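Local coordinates for ancillary protein 1 (Streptococcus pyogenes, PDB 2XI9) that acts as a pilus-presented adhesin, also named a collagen-binding protein, and carries an unusual internal thioester bond required for efficient host cell interaction, at residues V103-D108 and I112-K117; D196-K199 and K203-D206; S38-G43 and E121-E126; A148-G153 and G313-P318; Y250-S255 and Y286-N291. One frame throughout, in Å; residues are numbered along the deposited sequence.

Contact 1: V103-D108 and I112-K117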
# COMPACT_ATOMS: atom_id res chain seq x y z
N VAL A 103 11.35 -17.37 -2.63
CA VAL A 103 10.20 -17.83 -3.39
C VAL A 103 10.07 -16.97 -4.64
O VAL A 103 10.25 -15.74 -4.60
CB VAL A 103 8.90 -17.78 -2.55
CG1 VAL A 103 7.69 -18.16 -3.39
CG2 VAL A 103 8.99 -18.70 -1.33
N TYR A 104 9.76 -17.63 -5.74
CA TYR A 104 9.64 -16.99 -7.03
C TYR A 104 8.35 -17.42 -7.69
O TYR A 104 8.04 -18.60 -7.72
CB TYR A 104 10.81 -17.40 -7.95
CG TYR A 104 12.19 -17.12 -7.39
CD1 TYR A 104 12.75 -15.86 -7.48
CD2 TYR A 104 12.92 -18.13 -6.77
CE1 TYR A 104 14.02 -15.60 -6.97
CE2 TYR A 104 14.20 -17.89 -6.25
CZ TYR A 104 14.74 -16.62 -6.35
OH TYR A 104 16.01 -16.37 -5.85
N THR A 105 7.61 -16.46 -8.21
CA THR A 105 6.42 -16.74 -8.97
C THR A 105 6.82 -16.83 -10.45
O THR A 105 7.73 -16.11 -10.92
CB THR A 105 5.32 -15.69 -8.64
OG1 THR A 105 5.84 -14.37 -8.76
CG2 THR A 105 4.85 -15.87 -7.17
N ILE A 106 6.20 -17.77 -11.16
CA ILE A 106 6.60 -18.11 -12.52
C ILE A 106 5.40 -17.99 -13.45
O ILE A 106 4.54 -18.87 -13.46
CB ILE A 106 7.13 -19.55 -12.59
CG1 ILE A 106 8.45 -19.66 -11.82
CG2 ILE A 106 7.34 -19.97 -14.03
CD1 ILE A 106 8.75 -21.05 -11.34
N ILE A 107 5.36 -16.90 -14.22
CA ILE A 107 4.28 -16.67 -15.18
C ILE A 107 4.85 -16.49 -16.58
O ILE A 107 5.60 -15.54 -16.85
CB ILE A 107 3.39 -15.44 -14.81
CG1 ILE A 107 3.51 -15.07 -13.34
CG2 ILE A 107 1.93 -15.73 -15.14
CD1 ILE A 107 2.65 -13.86 -12.90
N ASP A 108 4.49 -17.42 -17.46
CA ASP A 108 4.83 -17.39 -18.89
C ASP A 108 6.28 -16.99 -19.22
O ASP A 108 6.55 -15.88 -19.71
CB ASP A 108 3.83 -16.53 -19.66
CG ASP A 108 2.45 -17.18 -19.75
OD1 ASP A 108 1.70 -17.13 -18.75
OD2 ASP A 108 2.13 -17.75 -20.83
N ILE A 112 10.04 -14.31 -11.33
CA ILE A 112 10.27 -13.11 -10.53
C ILE A 112 10.22 -13.43 -9.05
O ILE A 112 9.48 -14.33 -8.63
CB ILE A 112 9.28 -11.97 -10.91
CG1 ILE A 112 7.92 -12.12 -10.23
CG2 ILE A 112 9.09 -11.90 -12.44
CD1 ILE A 112 7.16 -10.82 -10.15
N GLU A 113 11.00 -12.69 -8.27
CA GLU A 113 10.91 -12.77 -6.82
C GLU A 113 9.47 -12.52 -6.40
O GLU A 113 8.80 -11.63 -6.93
CB GLU A 113 11.83 -11.76 -6.14
CG GLU A 113 11.66 -11.75 -4.63
CD GLU A 113 12.72 -10.97 -3.87
OE1 GLU A 113 12.44 -10.67 -2.68
OE2 GLU A 113 13.79 -10.65 -4.45
N ASN A 114 8.99 -13.32 -5.45
CA ASN A 114 7.62 -13.18 -4.95
C ASN A 114 7.30 -11.73 -4.56
O ASN A 114 7.94 -11.18 -3.67
CB ASN A 114 7.43 -14.11 -3.77
CG ASN A 114 6.02 -14.14 -3.25
OD1 ASN A 114 5.05 -13.68 -3.89
ND2 ASN A 114 5.89 -14.66 -2.05
N PRO A 115 6.31 -11.11 -5.23
CA PRO A 115 5.92 -9.74 -4.87
C PRO A 115 5.13 -9.65 -3.60
O PRO A 115 5.01 -8.55 -3.04
CB PRO A 115 5.05 -9.27 -6.04
CG PRO A 115 4.74 -10.48 -6.84
CD PRO A 115 5.57 -11.63 -6.39
N ASN A 116 4.55 -10.76 -3.14
CA ASN A 116 3.67 -10.72 -2.01
C ASN A 116 4.33 -11.22 -0.72
O ASN A 116 4.47 -12.40 -0.50
CB ASN A 116 2.41 -11.52 -2.33
CG ASN A 116 1.79 -11.07 -3.64
OD1 ASN A 116 1.81 -11.80 -4.64
ND2 ASN A 116 1.31 -9.83 -3.68
N LYS A 117 4.73 -10.26 0.11
CA LYS A 117 5.34 -10.51 1.38
C LYS A 117 4.46 -9.75 2.37
O LYS A 117 4.29 -8.56 2.24
CB LYS A 117 6.79 -10.03 1.36
CG LYS A 117 7.62 -10.79 0.30
CD LYS A 117 9.12 -10.60 0.41
CE LYS A 117 9.78 -11.63 1.35
NZ LYS A 117 9.47 -13.03 0.99
O HOH W 1 11.01 -14.66 -1.52

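Contact 2: D196-K199 and K203-D206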
# COMPACT_ATOMS: atom_id res chain seq x y z
N ASP A 196 3.69 -4.72 -6.23
CA ASP A 196 2.38 -5.11 -6.75
C ASP A 196 1.31 -4.18 -6.20
O ASP A 196 0.29 -4.62 -5.65
CB ASP A 196 2.09 -6.57 -6.36
CG ASP A 196 0.90 -7.17 -7.10
OD1 ASP A 196 0.62 -6.77 -8.27
OD2 ASP A 196 0.25 -8.08 -6.48
N LEU A 197 1.57 -2.89 -6.34
CA LEU A 197 0.79 -1.84 -5.73
C LEU A 197 -0.27 -1.23 -6.69
O LEU A 197 -1.16 -0.51 -6.27
CB LEU A 197 1.70 -0.72 -5.25
CG LEU A 197 2.68 -1.04 -4.10
CD1 LEU A 197 3.35 0.22 -3.62
CD2 LEU A 197 1.87 -1.73 -2.97
N PHE A 198 -0.10 -1.48 -7.98
CA PHE A 198 -0.96 -0.86 -8.98
C PHE A 198 -2.43 -1.16 -8.70
O PHE A 198 -3.29 -0.29 -8.89
CB PHE A 198 -0.61 -1.39 -10.37
CG PHE A 198 -1.15 -0.57 -11.48
CD1 PHE A 198 -2.33 -0.91 -12.11
CD2 PHE A 198 -0.47 0.58 -11.88
CE1 PHE A 198 -2.82 -0.13 -13.18
CE2 PHE A 198 -0.96 1.37 -12.91
CZ PHE A 198 -2.11 1.01 -13.57
N LYS A 199 -2.70 -2.39 -8.27
CA LYS A 199 -4.05 -2.86 -7.97
C LYS A 199 -4.77 -2.02 -6.91
O LYS A 199 -6.00 -2.07 -6.87
CB LYS A 199 -4.05 -4.32 -7.53
CG LYS A 199 -3.34 -4.58 -6.21
CD LYS A 199 -3.31 -6.03 -5.85
CE LYS A 199 -2.63 -6.88 -6.87
NZ LYS A 199 -2.32 -8.24 -6.33
N LYS A 203 -7.44 5.93 -9.80
CA LYS A 203 -7.31 6.57 -11.13
C LYS A 203 -5.83 6.74 -11.46
O LYS A 203 -5.34 7.86 -11.45
CB LYS A 203 -8.06 7.91 -11.17
CG LYS A 203 -8.31 8.48 -12.57
CD LYS A 203 -8.84 9.93 -12.47
CE LYS A 203 -9.10 10.55 -13.87
NZ LYS A 203 -10.19 9.82 -14.56
N PRO A 204 -5.14 5.63 -11.74
CA PRO A 204 -3.71 5.69 -12.01
C PRO A 204 -3.40 6.42 -13.28
O PRO A 204 -4.12 6.32 -14.28
CB PRO A 204 -3.30 4.20 -12.12
CG PRO A 204 -4.51 3.51 -12.50
CD PRO A 204 -5.66 4.26 -11.92
N ARG A 205 -2.34 7.19 -13.24
CA ARG A 205 -1.90 7.90 -14.41
C ARG A 205 -1.19 6.93 -15.37
O ARG A 205 -1.30 7.03 -16.61
CB ARG A 205 -1.00 9.03 -13.95
CG ARG A 205 -0.64 10.02 -14.95
CD ARG A 205 0.09 11.20 -14.34
NE ARG A 205 -0.72 12.24 -13.68
CZ ARG A 205 -1.47 13.16 -14.29
NH1 ARG A 205 -1.60 13.22 -15.62
NH2 ARG A 205 -2.13 14.02 -13.56
N ASP A 206 -0.50 5.98 -14.77
CA ASP A 206 0.33 5.00 -15.45
C ASP A 206 -0.53 3.86 -15.99
O ASP A 206 -1.60 3.61 -15.47
CB ASP A 206 1.36 4.42 -14.48
CG ASP A 206 2.50 5.38 -14.20
OD1 ASP A 206 3.12 5.81 -15.19
OD2 ASP A 206 2.80 5.67 -13.03

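Contact 3: S38-G43 and E121-E126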
# COMPACT_ATOMS: atom_id res chain seq x y z
N SER A 38 -10.02 -5.77 1.63
CA SER A 38 -10.42 -5.48 3.02
C SER A 38 -10.55 -6.72 3.89
O SER A 38 -10.66 -6.61 5.12
CB SER A 38 -11.71 -4.63 3.05
OG SER A 38 -12.89 -5.35 2.65
N LYS A 39 -10.56 -7.89 3.25
CA LYS A 39 -10.63 -9.19 3.93
C LYS A 39 -10.15 -10.28 2.98
O LYS A 39 -10.19 -10.08 1.77
CB LYS A 39 -12.07 -9.52 4.34
CG LYS A 39 -13.09 -9.50 3.17
CD LYS A 39 -14.48 -9.94 3.59
CE LYS A 39 -14.74 -11.43 3.32
NZ LYS A 39 -14.95 -11.85 1.88
N LEU A 40 -9.72 -11.42 3.51
CA LEU A 40 -9.42 -12.57 2.67
C LEU A 40 -10.75 -13.23 2.29
O LEU A 40 -11.73 -13.14 3.04
CB LEU A 40 -8.49 -13.57 3.36
CG LEU A 40 -6.99 -13.26 3.36
CD1 LEU A 40 -6.68 -11.84 3.79
CD2 LEU A 40 -6.17 -14.24 4.20
N LEU A 41 -10.75 -13.89 1.14
CA LEU A 41 -11.92 -14.58 0.61
C LEU A 41 -11.90 -16.04 1.03
O LEU A 41 -11.05 -16.83 0.58
CB LEU A 41 -11.94 -14.48 -0.91
CG LEU A 41 -13.11 -15.10 -1.65
CD1 LEU A 41 -14.45 -14.47 -1.25
CD2 LEU A 41 -12.84 -14.93 -3.14
N GLU A 42 -12.85 -16.41 1.88
CA GLU A 42 -12.97 -17.76 2.39
C GLU A 42 -13.81 -18.62 1.44
O GLU A 42 -14.47 -18.11 0.54
CB GLU A 42 -13.59 -17.74 3.80
CG GLU A 42 -12.82 -16.88 4.81
CD GLU A 42 -13.60 -16.59 6.09
OE1 GLU A 42 -14.03 -17.53 6.77
OE2 GLU A 42 -13.79 -15.41 6.42
N GLY A 43 -13.79 -19.94 1.66
CA GLY A 43 -14.63 -20.88 0.92
C GLY A 43 -14.10 -21.30 -0.44
O GLY A 43 -14.78 -22.00 -1.16
N GLU A 121 -0.36 -12.08 10.78
CA GLU A 121 -1.68 -11.74 11.30
C GLU A 121 -2.20 -10.54 10.50
O GLU A 121 -1.77 -9.42 10.73
CB GLU A 121 -1.66 -11.42 12.78
CG GLU A 121 -3.07 -11.33 13.34
CD GLU A 121 -3.14 -10.78 14.75
OE1 GLU A 121 -2.11 -10.75 15.45
OE2 GLU A 121 -4.26 -10.37 15.16
N PRO A 122 -3.12 -10.79 9.57
CA PRO A 122 -3.57 -9.70 8.73
C PRO A 122 -4.45 -8.70 9.51
O PRO A 122 -5.03 -9.06 10.54
CB PRO A 122 -4.34 -10.42 7.61
CG PRO A 122 -4.76 -11.65 8.15
CD PRO A 122 -3.84 -12.04 9.28
N TYR A 123 -4.54 -7.47 9.01
CA TYR A 123 -5.40 -6.44 9.59
C TYR A 123 -5.15 -6.29 11.09
O TYR A 123 -6.06 -6.41 11.86
CB TYR A 123 -6.87 -6.75 9.31
CG TYR A 123 -7.09 -7.10 7.87
CD1 TYR A 123 -6.89 -6.15 6.88
CD2 TYR A 123 -7.41 -8.39 7.48
CE1 TYR A 123 -7.02 -6.46 5.54
CE2 TYR A 123 -7.56 -8.71 6.14
CZ TYR A 123 -7.37 -7.75 5.19
OH TYR A 123 -7.51 -8.08 3.87
N SER A 124 -3.89 -6.11 11.47
CA SER A 124 -3.51 -6.12 12.88
C SER A 124 -2.60 -4.94 13.27
O SER A 124 -2.21 -4.86 14.42
CB SER A 124 -2.81 -7.45 13.22
OG SER A 124 -1.60 -7.57 12.48
N VAL A 125 -2.29 -4.07 12.32
CA VAL A 125 -1.40 -2.92 12.52
C VAL A 125 -2.24 -1.65 12.61
O VAL A 125 -3.23 -1.50 11.89
CB VAL A 125 -0.40 -2.79 11.36
CG1 VAL A 125 0.39 -1.47 11.44
CG2 VAL A 125 0.52 -3.96 11.33
N GLU A 126 -1.82 -0.71 13.45
CA GLU A 126 -2.49 0.59 13.57
C GLU A 126 -1.88 1.68 12.71
O GLU A 126 -0.67 1.80 12.59
CB GLU A 126 -2.52 1.05 15.03
CG GLU A 126 -3.19 2.40 15.20
CD GLU A 126 -3.41 2.77 16.64
OE1 GLU A 126 -2.70 2.24 17.52
OE2 GLU A 126 -4.30 3.61 16.88

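Contact 4: A148-G153 and G313-P318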
# COMPACT_ATOMS: atom_id res chain seq x y z
N ALA A 148 1.94 5.25 10.28
CA ALA A 148 1.69 3.86 10.70
C ALA A 148 2.60 3.49 11.85
O ALA A 148 3.73 3.98 11.95
CB ALA A 148 1.83 2.84 9.52
N LYS A 149 2.11 2.59 12.67
CA LYS A 149 2.88 2.04 13.76
C LYS A 149 3.68 0.81 13.29
O LYS A 149 3.11 -0.16 12.77
CB LYS A 149 1.97 1.68 14.92
CG LYS A 149 1.39 2.92 15.62
CD LYS A 149 1.14 2.68 17.05
CE LYS A 149 2.27 3.24 17.91
NZ LYS A 149 2.24 2.60 19.26
N ASN A 150 5.00 0.87 13.48
CA ASN A 150 5.86 -0.33 13.33
C ASN A 150 5.66 -1.32 14.45
O ASN A 150 5.21 -0.98 15.55
CB ASN A 150 7.33 0.09 13.24
CG ASN A 150 7.58 1.04 12.12
OD1 ASN A 150 7.02 0.91 11.02
ND2 ASN A 150 8.42 2.05 12.38
N LYS A 151 6.07 -2.56 14.20
CA LYS A 151 5.89 -3.60 15.19
C LYS A 151 6.47 -3.23 16.57
O LYS A 151 5.83 -3.49 17.58
CB LYS A 151 6.46 -4.94 14.70
CG LYS A 151 6.13 -6.11 15.61
CD LYS A 151 6.81 -7.40 15.16
CE LYS A 151 6.53 -8.56 16.11
NZ LYS A 151 7.42 -9.73 15.81
N ASN A 152 7.64 -2.59 16.62
CA ASN A 152 8.26 -2.29 17.92
C ASN A 152 7.69 -1.05 18.62
O ASN A 152 8.18 -0.66 19.68
CB ASN A 152 9.79 -2.19 17.82
CG ASN A 152 10.25 -1.03 16.95
OD1 ASN A 152 9.48 -0.14 16.60
ND2 ASN A 152 11.53 -1.04 16.60
N GLY A 153 6.67 -0.43 18.04
CA GLY A 153 6.02 0.74 18.67
C GLY A 153 6.47 2.09 18.16
O GLY A 153 5.90 3.12 18.54
N GLY A 313 4.41 3.72 2.69
CA GLY A 313 5.29 4.02 3.77
C GLY A 313 6.56 4.69 3.33
O GLY A 313 6.80 4.89 2.13
N THR A 314 7.38 5.00 4.33
CA THR A 314 8.65 5.70 4.17
C THR A 314 9.84 4.93 4.73
O THR A 314 10.98 5.41 4.62
CB THR A 314 8.60 7.07 4.86
OG1 THR A 314 8.23 6.91 6.24
CG2 THR A 314 7.61 7.95 4.18
N GLN A 315 9.59 3.75 5.31
CA GLN A 315 10.62 2.92 5.94
C GLN A 315 10.44 1.49 5.38
O GLN A 315 9.51 1.26 4.63
CB GLN A 315 10.49 2.93 7.47
CG GLN A 315 10.62 4.38 8.11
CD GLN A 315 10.27 4.41 9.61
OE1 GLN A 315 10.02 3.37 10.21
NE2 GLN A 315 10.29 5.62 10.21
N TRP A 316 11.30 0.59 5.79
CA TRP A 316 11.30 -0.83 5.35
C TRP A 316 11.53 -1.75 6.56
O TRP A 316 12.61 -1.71 7.18
CB TRP A 316 12.38 -1.03 4.29
CG TRP A 316 12.59 -2.43 3.83
CD1 TRP A 316 13.75 -3.15 3.91
CD2 TRP A 316 11.61 -3.30 3.28
NE1 TRP A 316 13.54 -4.42 3.42
CE2 TRP A 316 12.24 -4.53 3.02
CE3 TRP A 316 10.24 -3.15 2.98
CZ2 TRP A 316 11.54 -5.62 2.45
CZ3 TRP A 316 9.56 -4.25 2.43
CH2 TRP A 316 10.22 -5.45 2.16
N HIS A 317 10.52 -2.57 6.88
CA HIS A 317 10.57 -3.52 7.99
C HIS A 317 10.32 -4.97 7.52
O HIS A 317 9.18 -5.44 7.55
CB HIS A 317 9.54 -3.13 9.04
CG HIS A 317 9.86 -1.83 9.69
ND1 HIS A 317 9.53 -0.62 9.12
CD2 HIS A 317 10.58 -1.55 10.80
CE1 HIS A 317 10.01 0.36 9.87
NE2 HIS A 317 10.63 -0.18 10.91
N PRO A 318 11.35 -5.64 7.00
CA PRO A 318 11.17 -7.00 6.42
C PRO A 318 11.05 -8.14 7.43
O PRO A 318 10.65 -9.26 7.06
CB PRO A 318 12.45 -7.21 5.61
CG PRO A 318 13.46 -6.27 6.24
CD PRO A 318 12.68 -5.08 6.69
O HOH W 2 11.36 -0.24 13.44

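Contact 5: Y250-S255 and Y286-N291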
# COMPACT_ATOMS: atom_id res chain seq x y z
N TYR A 250 -0.45 11.49 -5.18
CA TYR A 250 -1.76 11.60 -5.81
C TYR A 250 -1.68 11.82 -7.33
O TYR A 250 -2.55 11.37 -8.05
CB TYR A 250 -2.56 12.74 -5.18
CG TYR A 250 -3.10 12.51 -3.78
CD1 TYR A 250 -3.31 11.22 -3.27
CD2 TYR A 250 -3.40 13.57 -2.97
CE1 TYR A 250 -3.83 11.02 -2.02
CE2 TYR A 250 -3.95 13.38 -1.69
CZ TYR A 250 -4.14 12.10 -1.22
OH TYR A 250 -4.68 11.89 0.03
N TYR A 251 -0.63 12.52 -7.78
CA TYR A 251 -0.36 12.67 -9.18
C TYR A 251 -0.34 11.32 -9.91
O TYR A 251 -0.89 11.22 -11.00
CB TYR A 251 0.96 13.46 -9.39
CG TYR A 251 1.34 13.64 -10.86
CD1 TYR A 251 2.13 12.69 -11.52
CD2 TYR A 251 0.89 14.71 -11.59
CE1 TYR A 251 2.46 12.84 -12.87
CE2 TYR A 251 1.23 14.87 -12.94
CZ TYR A 251 2.00 13.93 -13.56
OH TYR A 251 2.33 14.08 -14.89
N PHE A 252 0.25 10.29 -9.30
CA PHE A 252 0.36 8.96 -9.89
C PHE A 252 -0.80 8.07 -9.51
O PHE A 252 -1.24 7.31 -10.32
CB PHE A 252 1.70 8.27 -9.50
CG PHE A 252 2.91 8.98 -10.08
CD1 PHE A 252 3.12 8.99 -11.43
CD2 PHE A 252 3.78 9.68 -9.25
CE1 PHE A 252 4.23 9.71 -11.98
CE2 PHE A 252 4.86 10.42 -9.78
CZ PHE A 252 5.08 10.41 -11.13
N THR A 253 -1.28 8.13 -8.27
CA THR A 253 -2.37 7.20 -7.86
C THR A 253 -3.79 7.58 -8.34
O THR A 253 -4.66 6.71 -8.55
CB THR A 253 -2.42 7.02 -6.33
OG1 THR A 253 -2.71 8.28 -5.70
CG2 THR A 253 -1.12 6.49 -5.79
N ASP A 254 -4.03 8.88 -8.43
CA ASP A 254 -5.34 9.45 -8.64
C ASP A 254 -5.37 10.48 -9.77
O ASP A 254 -6.37 11.13 -9.99
CB ASP A 254 -5.80 10.07 -7.33
CG ASP A 254 -6.13 9.01 -6.26
OD1 ASP A 254 -7.18 8.32 -6.35
OD2 ASP A 254 -5.36 8.90 -5.31
N SER A 255 -4.27 10.60 -10.51
CA SER A 255 -4.18 11.53 -11.61
C SER A 255 -4.54 12.98 -11.20
O SER A 255 -5.23 13.67 -11.92
CB SER A 255 -5.05 11.06 -12.77
OG SER A 255 -4.59 9.79 -13.25
N TYR A 286 11.24 14.13 -11.37
CA TYR A 286 12.27 13.19 -11.02
C TYR A 286 11.73 11.78 -11.17
O TYR A 286 12.30 10.94 -11.87
CB TYR A 286 12.79 13.44 -9.57
CG TYR A 286 13.65 12.30 -9.10
CD1 TYR A 286 14.87 12.02 -9.70
CD2 TYR A 286 13.23 11.46 -8.10
CE1 TYR A 286 15.66 10.93 -9.28
CE2 TYR A 286 14.01 10.36 -7.68
CZ TYR A 286 15.21 10.12 -8.25
OH TYR A 286 15.96 9.03 -7.83
N ALA A 287 10.61 11.51 -10.52
CA ALA A 287 10.01 10.19 -10.58
C ALA A 287 9.80 9.70 -12.01
O ALA A 287 10.16 8.55 -12.37
CB ALA A 287 8.67 10.20 -9.77
N GLN A 288 9.28 10.58 -12.84
CA GLN A 288 9.09 10.26 -14.26
C GLN A 288 10.35 10.07 -15.09
O GLN A 288 10.28 9.53 -16.22
CB GLN A 288 8.22 11.35 -14.91
CG GLN A 288 6.81 11.32 -14.43
CD GLN A 288 5.96 12.47 -14.99
OE1 GLN A 288 6.46 13.59 -15.25
NE2 GLN A 288 4.71 12.18 -15.24
N ASP A 289 11.51 10.52 -14.60
CA ASP A 289 12.71 10.41 -15.43
C ASP A 289 13.17 8.94 -15.50
O ASP A 289 12.67 8.11 -14.75
CB ASP A 289 13.78 11.40 -14.98
CG ASP A 289 14.72 10.87 -13.90
OD1 ASP A 289 14.72 9.66 -13.52
OD2 ASP A 289 15.57 11.72 -13.51
N SER A 290 14.09 8.64 -16.39
CA SER A 290 14.42 7.23 -16.73
C SER A 290 15.24 6.46 -15.66
O SER A 290 15.35 5.23 -15.73
CB SER A 290 15.15 7.17 -18.02
OG SER A 290 14.37 7.75 -19.04
N ASN A 291 15.77 7.18 -14.68
CA ASN A 291 16.67 6.57 -13.72
C ASN A 291 15.91 5.66 -12.76
O ASN A 291 14.76 5.92 -12.43
CB ASN A 291 17.50 7.64 -13.00
CG ASN A 291 18.39 8.38 -13.95
OD1 ASN A 291 19.11 7.75 -14.74
ND2 ASN A 291 18.31 9.72 -13.94
O HOH W 3 4.92 15.73 -15.62

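Contact 1: V103-D108 and I112-K117
Thr105 and Ile112 exchange both backbone hydrogen bonds as an antiparallel hydrogen-bonded pair. Ile112 N reaches Thr105 O at 3.0 Å in an almost straight line, whereas the return bond, Thr105 N to Ile112 O at 2.9 Å, is bent (136°). The same Ile112 O also meets Tyr104 CA at 3.1 Å in a CA-H...O contact. A third bond, from Asn114 N to Val103 O at 2.9 Å, carries the pairing one residue past the end of strand 110-113. That strand and strand 102-107 make a beta hairpin at the border of a six-stranded antiparallel sheet, largely within the prealbumin-like fold region of the adhesin. Asn114 suits the point where the chain leaves the sheet. Its OD1 accepts Asn116 N from well above the amide plane, closing an Asx turn, while its ND2 is held by Asp323 and by the carbonyl of Ile324 on strand 321-329. With CG anti to the backbone N (chi1 -175°), this side chain lies alongside Val103, Asn114 CB 4.1 Å from Val103 CG1. On the Thr105 face, OG1 sits between the backbone N and carbonyl carbon (chi1 51°), which brings it to 3.4 Å from Ile112 CG1. Thr105 OG1 also comes within 3.6 Å of Pro115 CD, while Thr105 CG2 passes loosely by Asn114 OD1. Tyr104 and Glu113 form the adjoining non-hydrogen-bonded pair with diverging side chains. Tyr104 CD1 passes 3.7 Å from Glu113 CA, and the Glu113 carboxylate turns to salt bridges with Lys102 and Arg195.

Contact 2: D196-K199 and K203-D206
Phe198 and Pro204 make the apolar part of this contact, the ring meeting the proline with its far end. Phe198 CZ lies 3.6 Å from Pro204 CG, and the two side chains cross at about a right angle. The ring gets there because its CG is anti to the backbone N (chi1 -164°), which swings it from its short 3-10 segment toward the returning chain. A proline suits the receiving side, offering a rigid hydrocarbon surface.

A weakly polar touch accompanies the packing. Asp206 O approaches the ring at its edge and in its plane, 3.3 Å from Phe198 CZ, where the rim C-H groups carry slight positive charge. The two segments share no hydrogen bond. The Asp206 carboxylate is engaged by His215 instead.

Ionic chemistry stays within 196-199: Lys199 NZ bridges to Asp196 OD2 at 2.6 Å, coming from above the carboxylate plane, and has a second partner in Glu328.

The Phe198 ring also packs edge-to-face with Phe212 of helix 209-222. Both segments belong to the irregular connection between strand 189-193 and that helix, a surface loop of the thioester domain folded back on itself round one aromatic side chain.

Contact 3: S38-G43 and E121-E126
Tyr123 lays one face of its ring against the Ser38-Lys39 peptide, and this is the close part of the contact. Ser38 O lies over the face, displaced toward the rim, 3.5 Å from Tyr123 CZ. The phenol hydroxyl hydrogen-bonds the carbonyl of Tyr37, so a buried oxygen is satisfied while its ring fills the space against the backbone. A tyrosine fits here by doing both jobs. Leu40 adds apolar packing, crossing the ring obliquely with Leu40 CD1 at 4.0 Å from Tyr123 CE2.

The other side is looser and more exposed. Lys39 touches through its backbone, and its exposed side chain heads away. Ser38 likewise points away from Tyr123, its hydroxyl bonded to Asp36.

Tyr123 has left-handed helical backbone angles (phi 52°, psi 52°); its N bonds Thr190 OG1, and next to it Ser124 OG donates to Glu121 O at 2.6 Å. Ser124 and Val125 then form a classic beta bulge opposite Tyr189. The 121-126 segment thus runs from strand 117-119 to strand 127-130, linking two sheets, and meets the loop between strands 26-33 and 45-48 on its way.

Contact 4: A148-G153 and G313-P318
Asn150 meets both partners with its amide. Its ND2 donates to Gln315 OE1 at 3.0 Å, a moderately bent bond (144°) with the donor tilted only slightly from the acceptor's carbonyl plane. The same amide lies over a face of the His317 ring, Asn150 OD1 coming within 3.3 Å of His317 CE1. The two planes stand 35° apart, so the groups overlap without being flat on each other. An asparagine serves well, since one small flat group can donate, accept and cover a ring.

The next shell fixes each member. Asn150 ND2 also bonds Ser154 OG and its OD1 accepts from Gln156 NE2, which together restrict the amide's rotation. His317 is gripped at both nitrogens: ND1 by Asp299, NE2 by water 2 at 2.6 Å, a water that also has a weak bond from Asn152 ND2. Gln156 OE1 holds the backbone N of Gln315.

Behind these bonds is the turn itself: Asn150 to Gly153 make a type I beta turn closed by Gly153 N to Asn150 O at 2.9 Å. At the backbone angles of Gly153 a CB would press on the preceding carbonyl O, which calls for glycine. The turn joins strands 146-149 and 155-160 of the seven-stranded sheet. Strand 311-313 lies next to 155-160, and the chain leaving it toward strand 321-329 brings Gln315 and His317 against the turn.

Contact 5: Y250-S255 and Y286-N291
The amide plane of Gln288 is steeply turned against both aromatic rings it meets, 79° from Tyr251 and 73° from Phe252. Its chain runs out extended, so the stem and the amide do different work. The amide comes to the edge of the tyrosine ring, where Gln288 NE2 makes a weak, bent hydrogen bond to Tyr251 OH at 3.1 Å. Water 3 closes the same corner, donating to Gln288 OE1 at 2.7 Å and lying 3.2 Å from Tyr251 OH. The stem touches the other ring: Gln288 CG lies at the edge of Phe252, in its plane and 3.8 Å from CZ.

These residues lie near the carboxyl-terminal ends of helices 238-253 and 274-288 in the thioester domain. The small Ala287 lets the buried phenylalanine approach, Ala287 CB being 3.8 Å from Phe252 CE2. The two rings leave the helix differently, Tyr251 with CG anti to the backbone N (chi1 178°) and Phe252 with CG anti to the carbonyl carbon. Tyr251 CD1 consequently lies over the centre of the Phe252 face. Phe252 also stacks with His215, and Tyr251 makes a cation-pi contact with Arg205. Past the second helix, Asp289 OD1 accepts Asn291 N at 2.9 Å in an Asx turn.

How the contacts relate
Contact 1 is the one built on strand pairing, and its backbone-to-backbone bonds set it apart from the others, each of which relies on a side chain. Contact 2 is a surface touch of an aromatic ring on proline; the remaining four are partly buried. Contacts 2 and 5 share the thioester domain and touch directly: Arg205 bonds to Tyr251 in the last turn of helix 238-253, and Lys203 to Ser255 just after it. Contacts 3 and 4 meet where Glu126 pairs with Lys149, so the linker pairs with strand 146-149 just before the turn. Aromatic rings recur, packed on a peptide in contact 3, under an amide in contact 4 and beside one in contact 5. Contact 1 reaches contact 2 through Pro115 and Asn116, which touch Asp196.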